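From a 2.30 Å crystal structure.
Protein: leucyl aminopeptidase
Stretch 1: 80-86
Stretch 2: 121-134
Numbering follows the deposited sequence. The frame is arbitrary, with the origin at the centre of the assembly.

Stretch 1 (80-86) EGGTYGV
Stretch 2 (121-134) DVVTALVTAALDEV

A helix can pack against a loop and the start of a strand without a hydrogen bond between them, and this pair of segments from leucyl aminopeptidase is a compact example. In all, 247 Å² of surface is buried, summed over both sides, and the cohesion is van der Waals contact. Stretch 1 enters as a loop: Glu80 (phi/psi -57/128), then Gly81 at 74/4, a positive phi that favours glycine, then Gly82 at -115/176. From Thr83 the chain is extended, with phi between -155 and -112° and psi between 124 and 163° through Val86, and the strand continues beyond it. Thr83 (chi1 p) directs its CB toward the helix, whereas Tyr84 (t, chi2 -88°) and Val86 (m) point away.

Stretch 2 opens inside a helix already under way, with phi/psi near -60/-45. Backbone hydrogen bonds from N of each residue to O four before it include Leu126 N to Val122 O at 2.8 Å and Ala130 N to Leu126 O at 2.9 Å. Both segments advance in the same sense: the CA of Gly81 lies 6.4 Å from the CA of Val122, and the CA of Thr83 lies 6.4 Å from the CA of Leu126, so four residues of helix, about one turn, keep pace with two residues of stretch 1. Asp121 (p) is out of reach. Val122 (t) points toward stretch 1, and its CG1 sits 4.1 Å from Gly81 CA, an aliphatic contact with bare backbone. Val123 (t) and Thr124 (m) do not participate.

Leu126 is the centre of the contact. Its CB leaves sideways, but the m,t rotamer brings the end of the side chain nearer: CD2 lies 3.6 Å from Gly81 O, 3.2 Å from Gly82 O and 3.8 Å from Thr83 CG2. One methyl thus packs against two carbonyl oxygens and the threonine methyl, the oxygen contacts being close packing and not hydrogen bonds. Val127 (t) points away, and Thr128 (m) returns its OG1 to Thr124 O at 2.9 Å. Ala129 directs CB toward the strand, 4.1 Å from Thr83 CG2, so that the threonine methyl touches both Leu126 and Ala129.

A type I turn spans Leu131 (m,t) to Val134 (t), with Asp132 at -67/-15 and Glu133 at -89/2; Val134 N reaches Leu131 O at 3.2 Å. Glu133 (m,t, chi3 -39°) points toward stretch 1, its OE1 4.5 Å from Gly85 CA. An ideal CB on Gly85 would lie 3.1 Å from Glu133 OE1, a tight approach, so the lack of a side chain there leaves room for the carboxylate, which is hydrogen-bonded elsewhere in the structure.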

# COMPACT_ATOMS: atom_id res chain seq x y z
N GLU G 80 0.48 -17.28 -39.51
CA GLU G 80 1.77 -16.63 -39.18
C GLU G 80 2.00 -16.62 -37.67
O GLU G 80 1.12 -16.32 -36.90
CB GLU G 80 1.80 -15.20 -39.69
CG GLU G 80 3.12 -14.51 -39.43
CD GLU G 80 3.16 -13.07 -39.94
OE1 GLU G 80 3.60 -12.34 -39.12
OE2 GLU G 80 2.77 -12.63 -41.08
N GLY G 81 3.15 -17.09 -37.26
CA GLY G 81 3.45 -17.31 -35.85
C GLY G 81 2.78 -18.50 -35.19
O GLY G 81 2.95 -18.75 -34.00
N GLY G 82 2.05 -19.27 -35.98
CA GLY G 82 1.35 -20.48 -35.48
C GLY G 82 1.86 -21.79 -36.08
O GLY G 82 2.76 -21.81 -36.93
N THR G 83 1.30 -22.88 -35.58
CA THR G 83 1.61 -24.21 -36.07
C THR G 83 0.36 -24.90 -36.63
O THR G 83 -0.77 -24.50 -36.34
CB THR G 83 2.23 -25.12 -35.01
OG1 THR G 83 1.30 -25.32 -33.94
CG2 THR G 83 3.51 -24.56 -34.46
N TYR G 84 0.60 -25.94 -37.41
CA TYR G 84 -0.46 -26.77 -38.01
C TYR G 84 0.10 -28.14 -38.29
O TYR G 84 1.11 -28.30 -38.96
CB TYR G 84 -1.00 -26.19 -39.29
CG TYR G 84 -2.39 -26.67 -39.64
CD1 TYR G 84 -2.59 -27.84 -40.40
CD2 TYR G 84 -3.52 -25.96 -39.24
CE1 TYR G 84 -3.88 -28.27 -40.74
CE2 TYR G 84 -4.80 -26.38 -39.58
CZ TYR G 84 -4.98 -27.53 -40.35
OH TYR G 84 -6.26 -27.94 -40.63
N GLY G 85 -0.56 -29.14 -37.74
CA GLY G 85 -0.09 -30.53 -37.78
C GLY G 85 -0.99 -31.41 -38.66
O GLY G 85 -2.22 -31.28 -38.68
N VAL G 86 -0.33 -32.30 -39.38
CA VAL G 86 -1.02 -33.31 -40.23
C VAL G 86 -0.36 -34.68 -40.10
O VAL G 86 0.86 -34.79 -39.91
CB VAL G 86 -1.05 -32.96 -41.71
CG1 VAL G 86 -1.92 -31.76 -41.95
CG2 VAL G 86 0.35 -32.75 -42.24
N ASP G 121 13.11 -15.69 -32.16
CA ASP G 121 12.10 -15.67 -31.08
C ASP G 121 10.89 -16.55 -31.45
O ASP G 121 10.39 -17.33 -30.64
CB ASP G 121 11.64 -14.26 -30.75
CG ASP G 121 11.02 -13.55 -31.93
OD1 ASP G 121 11.70 -13.39 -32.97
OD2 ASP G 121 9.84 -13.16 -31.85
N VAL G 122 10.43 -16.42 -32.69
CA VAL G 122 9.27 -17.21 -33.16
C VAL G 122 9.66 -18.66 -33.45
O VAL G 122 8.92 -19.58 -33.16
CB VAL G 122 8.59 -16.59 -34.36
CG1 VAL G 122 7.44 -17.45 -34.84
CG2 VAL G 122 8.06 -15.20 -33.99
N VAL G 123 10.85 -18.85 -33.98
CA VAL G 123 11.36 -20.20 -34.22
C VAL G 123 11.28 -21.02 -32.93
O VAL G 123 10.76 -22.12 -32.91
CB VAL G 123 12.83 -20.22 -34.76
CG1 VAL G 123 13.40 -21.62 -34.82
CG2 VAL G 123 12.88 -19.60 -36.15
N THR G 124 11.80 -20.44 -31.86
CA THR G 124 11.75 -21.08 -30.53
C THR G 124 10.30 -21.46 -30.14
O THR G 124 10.02 -22.58 -29.77
CB THR G 124 12.36 -20.19 -29.44
OG1 THR G 124 13.76 -20.03 -29.72
CG2 THR G 124 12.19 -20.82 -28.06
N ALA G 125 9.42 -20.51 -30.27
CA ALA G 125 8.00 -20.72 -29.87
C ALA G 125 7.32 -21.81 -30.72
O ALA G 125 6.61 -22.67 -30.23
CB ALA G 125 7.22 -19.42 -29.97
N LEU G 126 7.57 -21.77 -32.02
CA LEU G 126 7.02 -22.79 -32.95
C LEU G 126 7.50 -24.21 -32.62
O LEU G 126 6.72 -25.15 -32.55
CB LEU G 126 7.39 -22.49 -34.38
CG LEU G 126 6.81 -21.19 -34.91
CD1 LEU G 126 7.44 -20.88 -36.25
CD2 LEU G 126 5.29 -21.28 -35.05
N VAL G 127 8.77 -24.35 -32.40
CA VAL G 127 9.32 -25.68 -32.14
C VAL G 127 8.81 -26.15 -30.76
O VAL G 127 8.51 -27.33 -30.55
CB VAL G 127 10.85 -25.72 -32.24
CG1 VAL G 127 11.38 -27.12 -31.96
CG2 VAL G 127 11.28 -25.32 -33.63
N THR G 128 8.75 -25.22 -29.82
CA THR G 128 8.25 -25.54 -28.45
C THR G 128 6.82 -26.12 -28.56
O THR G 128 6.53 -27.16 -28.01
CB THR G 128 8.25 -24.32 -27.53
OG1 THR G 128 9.61 -23.96 -27.28
CG2 THR G 128 7.54 -24.61 -26.22
N ALA G 129 5.99 -25.43 -29.30
CA ALA G 129 4.63 -25.86 -29.52
C ALA G 129 4.59 -27.25 -30.20
O ALA G 129 3.84 -28.15 -29.81
CB ALA G 129 3.87 -24.85 -30.37
N ALA G 130 5.38 -27.41 -31.26
CA ALA G 130 5.42 -28.67 -32.03
C ALA G 130 5.84 -29.84 -31.17
O ALA G 130 5.30 -30.93 -31.28
CB ALA G 130 6.34 -28.55 -33.23
N LEU G 131 6.82 -29.62 -30.31
CA LEU G 131 7.32 -30.70 -29.44
C LEU G 131 6.30 -31.15 -28.38
O LEU G 131 6.47 -32.19 -27.75
CB LEU G 131 8.61 -30.28 -28.77
CG LEU G 131 9.78 -30.15 -29.74
CD1 LEU G 131 10.97 -29.56 -29.05
CD2 LEU G 131 10.14 -31.52 -30.31
N ASP G 132 5.26 -30.36 -28.18
CA ASP G 132 4.15 -30.77 -27.31
C ASP G 132 3.38 -31.95 -27.90
O ASP G 132 2.61 -32.58 -27.21
CB ASP G 132 3.20 -29.61 -27.05
CG ASP G 132 2.88 -29.42 -25.58
OD1 ASP G 132 3.76 -29.64 -24.72
OD2 ASP G 132 1.74 -29.01 -25.29
N GLU G 133 3.58 -32.23 -29.18
CA GLU G 133 2.93 -33.39 -29.86
C GLU G 133 3.76 -34.69 -29.77
O GLU G 133 3.35 -35.72 -30.27
CB GLU G 133 2.56 -33.11 -31.31
CG GLU G 133 1.37 -32.16 -31.55
CD GLU G 133 0.91 -32.02 -33.01
OE1 GLU G 133 1.74 -31.99 -33.96
OE2 GLU G 133 -0.34 -31.93 -33.22
N VAL G 134 4.89 -34.63 -29.10
CA VAL G 134 5.71 -35.83 -28.90
C VAL G 134 4.88 -36.85 -28.13
O VAL G 134 4.32 -36.53 -27.09
CB VAL G 134 7.04 -35.53 -28.19
CG1 VAL G 134 7.72 -36.79 -27.68
CG2 VAL G 134 7.99 -34.85 -29.16